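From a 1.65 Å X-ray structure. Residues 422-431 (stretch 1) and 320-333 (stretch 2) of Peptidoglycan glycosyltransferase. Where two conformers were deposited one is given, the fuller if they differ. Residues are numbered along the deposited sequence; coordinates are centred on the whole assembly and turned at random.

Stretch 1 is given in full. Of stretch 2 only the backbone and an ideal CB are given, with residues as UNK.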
# COMPACT_ATOMS: atom_id res chain seq x y z
N ASP A 422 -19.49 -5.53 1.60
CA ASP A 422 -19.36 -4.98 0.25
C ASP A 422 -18.57 -3.68 0.35
O ASP A 422 -19.15 -2.59 0.40
CB ASP A 422 -20.75 -4.73 -0.36
CG ASP A 422 -20.69 -4.15 -1.76
OD1 ASP A 422 -21.72 -3.58 -2.20
OD2 ASP A 422 -19.64 -4.25 -2.43
N PRO A 423 -17.24 -3.79 0.41
CA PRO A 423 -16.44 -2.62 0.80
C PRO A 423 -16.48 -1.44 -0.17
O PRO A 423 -16.57 -1.63 -1.38
CB PRO A 423 -15.02 -3.18 0.89
CG PRO A 423 -15.23 -4.64 1.19
CD PRO A 423 -16.44 -5.03 0.42
N ARG A 424 -16.43 -0.24 0.40
CA ARG A 424 -16.40 1.00 -0.37
C ARG A 424 -15.05 1.68 -0.26
O ARG A 424 -14.77 2.65 -0.97
CB ARG A 424 -17.48 1.96 0.14
CG ARG A 424 -18.90 1.46 -0.03
CD ARG A 424 -19.28 1.41 -1.49
NE ARG A 424 -20.62 0.88 -1.69
CZ ARG A 424 -20.87 -0.37 -2.08
NH1 ARG A 424 -19.87 -1.20 -2.33
NH2 ARG A 424 -22.13 -0.77 -2.24
N VAL A 425 -14.20 1.17 0.64
CA VAL A 425 -12.88 1.75 0.85
C VAL A 425 -11.91 0.68 1.33
O VAL A 425 -12.30 -0.23 2.07
CB VAL A 425 -12.93 2.92 1.87
CG1 VAL A 425 -13.43 2.46 3.22
CG2 VAL A 425 -11.57 3.55 2.02
N VAL A 426 -10.66 0.77 0.88
CA VAL A 426 -9.56 -0.06 1.35
C VAL A 426 -8.45 0.86 1.84
O VAL A 426 -8.15 1.86 1.21
CB VAL A 426 -9.03 -1.00 0.21
CG1 VAL A 426 -7.67 -1.64 0.58
CG2 VAL A 426 -10.06 -2.08 -0.08
N VAL A 427 -7.85 0.54 2.98
CA VAL A 427 -6.71 1.32 3.48
C VAL A 427 -5.50 0.42 3.76
O VAL A 427 -5.65 -0.65 4.35
CB VAL A 427 -7.06 2.09 4.78
CG1 VAL A 427 -5.86 2.93 5.23
CG2 VAL A 427 -8.26 3.00 4.57
N ALA A 428 -4.31 0.85 3.33
CA ALA A 428 -3.06 0.16 3.65
C ALA A 428 -2.17 1.21 4.32
O ALA A 428 -2.04 2.32 3.81
CB ALA A 428 -2.37 -0.38 2.40
N ILE A 429 -1.58 0.85 5.45
CA ILE A 429 -0.73 1.80 6.16
C ILE A 429 0.45 1.05 6.75
O ILE A 429 0.31 -0.08 7.22
CB ILE A 429 -1.53 2.54 7.27
CG1 ILE A 429 -0.65 3.56 8.00
CG2 ILE A 429 -2.11 1.58 8.27
CD1 ILE A 429 -1.48 4.57 8.84
N VAL A 430 1.63 1.66 6.67
CA VAL A 430 2.79 1.14 7.38
C VAL A 430 3.37 2.25 8.24
O VAL A 430 3.53 3.39 7.79
CB VAL A 430 3.88 0.54 6.44
CG1 VAL A 430 4.38 1.61 5.46
CG2 VAL A 430 5.03 -0.04 7.29
N ILE A 431 3.64 1.93 9.49
CA ILE A 431 4.34 2.85 10.39
C ILE A 431 5.70 2.24 10.70
O ILE A 431 5.79 1.22 11.39
CB ILE A 431 3.59 3.01 11.72
CG1 ILE A 431 2.15 3.48 11.49
CG2 ILE A 431 4.34 3.99 12.63
CD1 ILE A 431 2.04 4.84 10.90
N UNK A 320 5.46 -2.50 -2.33
CA UNK A 320 5.12 -1.11 -2.04
C UNK A 320 3.84 -1.04 -1.22
O UNK A 320 3.08 -2.00 -1.18
CB UNK A 320 4.97 -0.31 -3.33
N UNK A 321 3.58 0.10 -0.59
CA UNK A 321 2.33 0.26 0.14
C UNK A 321 1.16 0.22 -0.85
O UNK A 321 0.10 -0.34 -0.57
CB UNK A 321 2.33 1.57 0.94
N UNK A 322 1.38 0.78 -2.04
CA UNK A 322 0.39 0.70 -3.11
C UNK A 322 0.05 -0.75 -3.46
O UNK A 322 -1.14 -1.09 -3.59
CB UNK A 322 0.90 1.43 -4.35
N UNK A 323 1.07 -1.60 -3.56
CA UNK A 323 0.84 -3.01 -3.84
C UNK A 323 0.01 -3.66 -2.73
O UNK A 323 -0.90 -4.43 -3.01
CB UNK A 323 2.17 -3.74 -4.00
N UNK A 324 0.32 -3.35 -1.48
CA UNK A 324 -0.47 -3.93 -0.39
C UNK A 324 -1.91 -3.44 -0.38
O UNK A 324 -2.82 -4.18 -0.02
CB UNK A 324 0.18 -3.61 0.96
N UNK A 325 -2.13 -2.20 -0.79
CA UNK A 325 -3.49 -1.71 -0.94
C UNK A 325 -4.19 -2.48 -2.06
O UNK A 325 -5.35 -2.83 -1.93
CB UNK A 325 -3.50 -0.21 -1.23
N UNK A 326 -3.46 -2.74 -3.15
CA UNK A 326 -4.02 -3.55 -4.24
C UNK A 326 -4.38 -4.96 -3.79
O UNK A 326 -5.38 -5.53 -4.23
CB UNK A 326 -3.03 -3.62 -5.40
N UNK A 327 -3.57 -5.54 -2.90
CA UNK A 327 -3.91 -6.84 -2.33
C UNK A 327 -5.25 -6.74 -1.60
O UNK A 327 -6.13 -7.59 -1.75
CB UNK A 327 -2.81 -7.32 -1.38
N UNK A 328 -5.41 -5.69 -0.82
CA UNK A 328 -6.67 -5.42 -0.16
C UNK A 328 -7.84 -5.25 -1.12
O UNK A 328 -8.94 -5.74 -0.87
CB UNK A 328 -6.53 -4.16 0.70
N UNK A 329 -7.61 -4.54 -2.22
CA UNK A 329 -8.71 -4.32 -3.16
C UNK A 329 -9.14 -5.64 -3.83
O UNK A 329 -10.31 -5.79 -4.14
CB UNK A 329 -8.30 -3.30 -4.22
N UNK A 330 -8.22 -6.58 -3.99
CA UNK A 330 -8.57 -7.88 -4.57
C UNK A 330 -9.58 -8.58 -3.69
O UNK A 330 -10.57 -9.13 -4.16
CB UNK A 330 -7.33 -8.75 -4.75
N UNK A 331 -9.33 -8.55 -2.39
CA UNK A 331 -10.24 -9.21 -1.45
C UNK A 331 -11.58 -8.47 -1.37
O UNK A 331 -12.64 -9.10 -1.31
CB UNK A 331 -9.60 -9.29 -0.06
N UNK A 332 -11.53 -7.14 -1.42
CA UNK A 332 -12.72 -6.31 -1.37
C UNK A 332 -13.61 -6.41 -2.63
O UNK A 332 -14.83 -6.35 -2.54
CB UNK A 332 -12.30 -4.85 -1.16
N UNK A 333 -12.99 -6.58 -3.79
CA UNK A 333 -13.67 -6.44 -5.07
C UNK A 333 -13.83 -7.78 -5.79
O UNK A 333 -13.57 -7.87 -6.98
CB UNK A 333 -12.90 -5.46 -5.96

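Strand 425-431 runs nearly antiparallel to helix 321-332, at 147° and 7.4 Å between axes at their closest, and offers the helix an apolar face: Val 426, Ala 428 and Val 430, extended by Pro 423. No hydrogen bond crosses directly, so shape sets the rules.

Position 320 precedes the helix, its CB out of reach of the strand. Its phi/psi of -81/163 suits an N-cap, so Ser, Thr, Asp or Asn would serve. It is Thr 320, whose OG1 accepts from the backbone N of 323 at 3.0 Å.

At position 321 CB points toward the strand, 5.0 Å from Val 430 CG1, leaving room for a mid-sized apolar group such as Val, Ile or Leu. Val 321 fills it in the t rotamer: CG2 lies 3.6 Å from Val 430 CG1, and CG1 lies 4.0 Å from Ala 428 CB.

Positions 322 and 323 point away, so the strand sets no preference; they are Leu 322 and Glu 323.

Position 324 starts toward the strand, its ideal CB 4.4 Å from Ala 428 CB. A small residue would fit, as would a long flexible one able to turn off. Met 324, present as selenomethionine, takes the second course: CB touches Ala 428 and the end leads away.

Position 325 points sideways, yet its ideal CB is 3.8 Å from Ala 428 CB and the CA atoms are just 5.0 Å apart. Such close backbones favour Ala or another small residue. Ala 325 packs methyl against methyl.

Positions 326 and 327, away and sideways, make no contact; they hold Met 326, also selenomethionine, and Val 327.

Position 328 is the strictest. An ideal CB would stand 2.8 Å from Val 426 CG1, a clash, so glycine alone fits this backbone. Gly 328 lets Val 426 settle onto the helix, its CG2 3.9 Å from Gly 328 O.

Position 329 points sideways, its ideal CB 4.7 Å from Val 426 CG2; Val, Thr or Ala could flank that valine. Thr 329 places CG2 4.0 Å from Val 426 CB, while its OG1 donates to Met 326 O at 2.9 Å.

Positions 330 and 331 leave the strand free of contact, with Ala 330 and Ile 331.

Position 332 points toward a notch, its ideal CB 3.7 Å from Val 426 CG2 and 3.8 Å from Pro 423 CG. A methyl already meets both walls, and Ala 332 supplies it. A water lies within hydrogen-bonding reach of both Ala 332 O (3.0 Å from the water O) and Pro 423 O (2.8 Å from the water O), linking the two backbones where no direct hydrogen bond crosses.

Position 333, at -110/45, is the first to leave helical angles; its phi is negative, so many residues would do, and its CB points sideways with nothing of stretch 1 within reach. It is Asn 333.

Stretch 2, residues 320-333: TVLEMAMVGTAIAN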
# COMPACT_ATOMS: atom_id res chain seq x y z
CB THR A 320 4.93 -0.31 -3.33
OG1 THR A 320 3.90 -0.92 -4.13
CG2 THR A 320 6.21 -0.28 -4.12
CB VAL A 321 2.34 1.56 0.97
CG1 VAL A 321 1.03 1.71 1.74
CG2 VAL A 321 3.54 1.53 1.91
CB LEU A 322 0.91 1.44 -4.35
CG LEU A 322 0.02 1.37 -5.59
CD1 LEU A 322 -1.38 1.94 -5.32
CD2 LEU A 322 0.68 2.09 -6.77
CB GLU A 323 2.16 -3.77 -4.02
CG GLU A 323 2.01 -5.30 -3.99
CD GLU A 323 1.19 -5.86 -5.16
OE1 GLU A 323 1.25 -5.31 -6.28
OE2 GLU A 323 0.49 -6.87 -4.95
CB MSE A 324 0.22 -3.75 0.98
CG MSE A 324 1.58 -4.42 1.05
SE MSE A 324 1.59 -6.28 0.42
CE MSE A 324 0.26 -7.02 1.64
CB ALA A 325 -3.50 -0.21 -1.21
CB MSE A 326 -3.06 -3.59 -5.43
CG MSE A 326 -2.90 -2.19 -6.06
SE MSE A 326 -1.43 -2.14 -7.32
CE MSE A 326 -1.99 -3.60 -8.41
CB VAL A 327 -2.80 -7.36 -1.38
CG1 VAL A 327 -3.32 -8.53 -0.56
CG2 VAL A 327 -1.58 -7.76 -2.17
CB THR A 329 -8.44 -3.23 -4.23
OG1 THR A 329 -7.39 -3.64 -5.11
CG2 THR A 329 -8.11 -1.90 -3.57
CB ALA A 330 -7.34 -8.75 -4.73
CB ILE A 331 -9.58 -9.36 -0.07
CG1 ILE A 331 -8.28 -10.18 -0.21
CG2 ILE A 331 -10.53 -10.02 0.92
CD1 ILE A 331 -8.46 -11.52 -0.93
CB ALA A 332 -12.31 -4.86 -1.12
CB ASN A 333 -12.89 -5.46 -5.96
CG ASN A 333 -13.66 -4.99 -7.18
OD1 ASN A 333 -14.86 -4.71 -7.11
ND2 ASN A 333 -12.96 -4.87 -8.29
O HOH W 1 -16.17 -3.74 -3.23
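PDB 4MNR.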